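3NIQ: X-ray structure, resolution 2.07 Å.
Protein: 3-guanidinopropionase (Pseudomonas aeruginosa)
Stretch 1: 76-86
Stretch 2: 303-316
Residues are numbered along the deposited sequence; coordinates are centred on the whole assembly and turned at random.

Stretch 1 (76-86) RIAPYDLVRVG
Stretch 2 303-316: MFELLCLLAESAAR

A long helix, of which residues 303-316 are an unbroken part, packs against a compact segment far away in sequence. That segment enters as a loop, makes one short helical turn from Pro-79 to Leu-82, and leaves through an extended Val-83 (phi/psi -146/173) into a strand at Val-85 and Gly-86. The two pieces bury 583 Å² between them, with no hydrogen bond across; the contact is built from shape and apolar surface. Local backbone hydrogen bonds hold the short turn: Leu-82 N donates to Ala-78 O (3.1 Å) and Val-83 N to Pro-79 O (3.0 Å), closing the turn behind its N-cap residue, Ala-78.

The register is set by Pro-79, whose CA lies 5.3 Å from the CA of Cys-308. Its ring, C-gamma endo, is a knob in a hole made by Phe-304, Leu-307, Cys-308 and Ala-311, the i, i+3, i+4, i+7 pattern of one helix face. Pro-79 CG meets Phe-304 CE1 at 3.9 Å, its CB meets Leu-307 CG at 3.8 Å, its CD meets Cys-308 SG at 4.0 Å, and its CB meets Ala-311 CB at 3.9 Å. Ala-311 CB also lies 3.9 Å from Pro-79 CA, so this wall of the hole is close to the proline backbone.

Ile-77 covers the most surface in its stretch. At phi/psi -62/133, with chi1 m and chi2 t, it points toward the helix: Ile-77 CG2 lies 3.9 Å from Cys-308 CB, and Ile-77 CD1 reaches Glu-312 CD at 3.5 Å. The latter is contact with the carbon of a carboxylate whose oxygens are hydrogen-bonded elsewhere in the structure. Leu-82 CD1 also touches the aliphatic part of this side chain, 3.9 Å from Glu-312 CG.

Leu-307, chi1 t and chi2 p, is the helix's largest contributor. Besides Pro-79, it meets Val-85, with its CD1 3.8 Å from Val-85 CG1, and Tyr-80, with its CD2 3.5 Å from Tyr-80 CE1. The CA-to-CB bond of Tyr-80 runs sideways, but with chi1 at -43° the ring end comes nearer; Tyr-80 OH sits at the edge of the Phe-304 ring, 3.9 Å from Phe-304 CE1.

Val-83, chi1 m, serves the next helical turn. Val-83 CG2 lies 3.9 Å from Ala-311 CB, while Val-83 CG1 lies 3.3 Å from Ala-311 O, 4.1 Å from Ala-314 CB and 3.9 Å from Ala-315 CB. The rule to read here is complementarity: Val-83 packs on the alanines at 311, 314 and 315, Pro-79 fills the hole between 304 and 311, and Ile-77 lies along Cys-308 and Glu-312.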

# COMPACT_ATOMS: atom_id res chain seq x y z
N ARG A 76 6.72 33.99 -12.10
CA ARG A 76 7.15 34.84 -10.98
C ARG A 76 5.97 35.58 -10.35
O ARG A 76 6.15 36.53 -9.59
CB ARG A 76 8.29 35.77 -11.42
CG ARG A 76 9.55 35.01 -11.86
CD ARG A 76 10.57 35.92 -12.51
NE ARG A 76 11.83 35.24 -12.82
CZ ARG A 76 12.91 35.22 -12.03
NH1 ARG A 76 12.90 35.84 -10.86
NH2 ARG A 76 14.00 34.57 -12.42
N ILE A 77 4.75 35.13 -10.64
CA ILE A 77 3.58 35.59 -9.91
C ILE A 77 3.71 35.20 -8.45
O ILE A 77 4.09 34.07 -8.12
CB ILE A 77 2.28 35.02 -10.50
CG1 ILE A 77 2.13 35.47 -11.96
CG2 ILE A 77 1.07 35.44 -9.63
CD1 ILE A 77 1.05 34.73 -12.79
N ALA A 78 3.44 36.16 -7.57
CA ALA A 78 3.41 35.92 -6.14
C ALA A 78 1.97 36.22 -5.71
O ALA A 78 1.65 37.36 -5.37
CB ALA A 78 4.42 36.83 -5.42
N PRO A 79 1.09 35.19 -5.76
CA PRO A 79 -0.36 35.39 -5.63
C PRO A 79 -0.78 36.11 -4.35
O PRO A 79 -1.68 36.96 -4.39
CB PRO A 79 -0.92 33.96 -5.65
CG PRO A 79 0.21 33.08 -5.28
CD PRO A 79 1.44 33.76 -5.86
N TYR A 80 -0.15 35.78 -3.23
CA TYR A 80 -0.56 36.31 -1.95
C TYR A 80 -0.17 37.78 -1.78
O TYR A 80 -0.79 38.46 -0.97
CB TYR A 80 -0.01 35.46 -0.81
CG TYR A 80 -0.15 33.98 -1.11
CD1 TYR A 80 -1.42 33.40 -1.26
CD2 TYR A 80 0.97 33.18 -1.26
CE1 TYR A 80 -1.54 32.03 -1.56
CE2 TYR A 80 0.85 31.84 -1.56
CZ TYR A 80 -0.40 31.27 -1.71
OH TYR A 80 -0.50 29.94 -2.02
N ASP A 81 0.84 38.24 -2.52
CA ASP A 81 1.20 39.66 -2.56
C ASP A 81 0.28 40.42 -3.49
O ASP A 81 -0.16 41.52 -3.16
CB ASP A 81 2.66 39.90 -2.98
CG ASP A 81 3.66 39.42 -1.92
OD1 ASP A 81 3.32 39.40 -0.73
OD2 ASP A 81 4.79 39.07 -2.30
N LEU A 82 -0.06 39.80 -4.62
CA LEU A 82 -0.97 40.41 -5.59
C LEU A 82 -2.35 40.69 -5.02
O LEU A 82 -2.87 41.79 -5.20
CB LEU A 82 -1.11 39.54 -6.85
CG LEU A 82 -0.07 39.68 -7.93
CD1 LEU A 82 -0.58 38.98 -9.19
CD2 LEU A 82 0.20 41.18 -8.19
N VAL A 83 -2.94 39.71 -4.35
CA VAL A 83 -4.33 39.85 -3.86
C VAL A 83 -4.50 39.12 -2.54
O VAL A 83 -3.59 38.43 -2.07
CB VAL A 83 -5.37 39.29 -4.88
CG1 VAL A 83 -5.15 39.90 -6.26
CG2 VAL A 83 -5.28 37.76 -4.96
N ARG A 84 -5.67 39.28 -1.92
CA ARG A 84 -5.99 38.59 -0.68
C ARG A 84 -6.55 37.19 -0.94
O ARG A 84 -7.63 37.04 -1.56
CB ARG A 84 -6.97 39.41 0.14
CG ARG A 84 -6.46 40.82 0.50
CD ARG A 84 -7.55 41.64 1.19
NE ARG A 84 -8.10 40.89 2.32
CZ ARG A 84 -7.62 40.91 3.56
NH1 ARG A 84 -6.58 41.69 3.87
NH2 ARG A 84 -8.21 40.17 4.51
N VAL A 85 -5.82 36.19 -0.47
CA VAL A 85 -6.16 34.77 -0.63
C VAL A 85 -6.35 34.13 0.74
O VAL A 85 -5.62 34.44 1.70
CB VAL A 85 -5.05 34.00 -1.40
CG1 VAL A 85 -5.55 32.61 -1.85
CG2 VAL A 85 -4.61 34.79 -2.63
N GLY A 86 -7.34 33.26 0.85
CA GLY A 86 -7.60 32.59 2.12
C GLY A 86 -8.30 31.26 1.97
O GLY A 86 -8.86 30.96 0.91
N MET A 303 -3.84 23.41 -8.31
CA MET A 303 -4.54 24.45 -7.57
C MET A 303 -3.66 25.71 -7.51
O MET A 303 -4.12 26.82 -7.82
CB MET A 303 -4.86 23.97 -6.15
CG MET A 303 -5.73 24.95 -5.35
SD MET A 303 -6.15 24.32 -3.73
CE MET A 303 -7.56 25.38 -3.33
N PHE A 304 -2.40 25.52 -7.12
CA PHE A 304 -1.46 26.64 -7.11
C PHE A 304 -1.26 27.26 -8.51
O PHE A 304 -1.23 28.48 -8.63
CB PHE A 304 -0.11 26.23 -6.53
CG PHE A 304 0.86 27.38 -6.40
CD1 PHE A 304 0.71 28.32 -5.39
CD2 PHE A 304 1.90 27.54 -7.31
CE1 PHE A 304 1.58 29.39 -5.28
CE2 PHE A 304 2.79 28.63 -7.19
CZ PHE A 304 2.62 29.53 -6.18
N GLU A 305 -1.11 26.43 -9.54
CA GLU A 305 -0.92 26.96 -10.90
C GLU A 305 -2.11 27.88 -11.24
O GLU A 305 -1.93 28.97 -11.78
CB GLU A 305 -0.85 25.85 -11.95
CG GLU A 305 0.27 24.82 -11.77
CD GLU A 305 1.61 25.33 -12.26
OE1 GLU A 305 1.63 26.33 -13.02
OE2 GLU A 305 2.63 24.74 -11.87
N LEU A 306 -3.32 27.41 -10.93
CA LEU A 306 -4.56 28.15 -11.20
C LEU A 306 -4.70 29.39 -10.33
O LEU A 306 -5.22 30.42 -10.79
CB LEU A 306 -5.77 27.24 -10.98
CG LEU A 306 -5.97 26.14 -12.00
CD1 LEU A 306 -6.98 25.12 -11.46
CD2 LEU A 306 -6.41 26.69 -13.35
N LEU A 307 -4.25 29.29 -9.07
CA LEU A 307 -4.30 30.42 -8.15
C LEU A 307 -3.53 31.60 -8.71
O LEU A 307 -3.97 32.75 -8.63
CB LEU A 307 -3.73 30.03 -6.77
CG LEU A 307 -3.40 31.15 -5.79
CD1 LEU A 307 -4.63 32.03 -5.49
CD2 LEU A 307 -2.85 30.59 -4.47
N CYS A 308 -2.36 31.33 -9.27
CA CYS A 308 -1.52 32.39 -9.79
C CYS A 308 -2.27 33.17 -10.87
O CYS A 308 -2.17 34.39 -10.93
CB CYS A 308 -0.20 31.84 -10.32
SG CYS A 308 0.87 31.24 -8.97
N LEU A 309 -3.01 32.45 -11.70
CA LEU A 309 -3.75 33.10 -12.78
C LEU A 309 -4.98 33.83 -12.29
O LEU A 309 -5.29 34.93 -12.77
CB LEU A 309 -4.12 32.10 -13.87
CG LEU A 309 -2.98 31.29 -14.47
CD1 LEU A 309 -3.49 30.44 -15.62
CD2 LEU A 309 -1.83 32.21 -14.93
N LEU A 310 -5.68 33.25 -11.32
CA LEU A 310 -6.83 33.94 -10.75
C LEU A 310 -6.41 35.19 -9.97
O LEU A 310 -7.11 36.19 -9.99
CB LEU A 310 -7.62 33.02 -9.81
CG LEU A 310 -8.31 31.82 -10.45
CD1 LEU A 310 -8.77 30.85 -9.35
CD2 LEU A 310 -9.53 32.31 -11.26
N ALA A 311 -5.29 35.11 -9.26
CA ALA A 311 -4.75 36.29 -8.59
C ALA A 311 -4.61 37.45 -9.58
O ALA A 311 -5.01 38.56 -9.27
CB ALA A 311 -3.41 35.97 -7.93
N GLU A 312 -4.03 37.18 -10.76
CA GLU A 312 -3.86 38.23 -11.77
C GLU A 312 -5.21 38.79 -12.24
O GLU A 312 -5.35 40.00 -12.39
CB GLU A 312 -3.05 37.74 -12.97
CG GLU A 312 -1.56 37.56 -12.67
CD GLU A 312 -0.70 37.59 -13.93
OE1 GLU A 312 0.39 38.18 -13.86
OE2 GLU A 312 -1.09 37.01 -14.96
N SER A 313 -6.19 37.92 -12.47
CA SER A 313 -7.52 38.40 -12.87
C SER A 313 -8.14 39.24 -11.77
O SER A 313 -8.66 40.32 -12.04
CB SER A 313 -8.46 37.25 -13.26
OG SER A 313 -8.06 36.67 -14.49
N ALA A 314 -8.08 38.76 -10.53
CA ALA A 314 -8.63 39.51 -9.41
C ALA A 314 -7.92 40.86 -9.24
O ALA A 314 -8.53 41.85 -8.79
CB ALA A 314 -8.58 38.71 -8.11
N ALA A 315 -6.64 40.90 -9.60
CA ALA A 315 -5.83 42.10 -9.44
C ALA A 315 -6.26 43.15 -10.46
O ALA A 315 -6.39 44.32 -10.13
CB ALA A 315 -4.31 41.79 -9.59
N ARG A 316 -6.51 42.69 -11.69
CA ARG A 316 -6.94 43.59 -12.77
C ARG A 316 -8.33 44.15 -12.52
O ARG A 316 -8.56 45.34 -12.71
CB ARG A 316 -6.89 42.90 -14.13
CG ARG A 316 -5.48 42.68 -14.70
CD ARG A 316 -5.56 42.26 -16.19
NE ARG A 316 -6.65 41.31 -16.41
CZ ARG A 316 -6.52 39.98 -16.40
NH1 ARG A 316 -5.31 39.43 -16.21
NH2 ARG A 316 -7.60 39.20 -16.57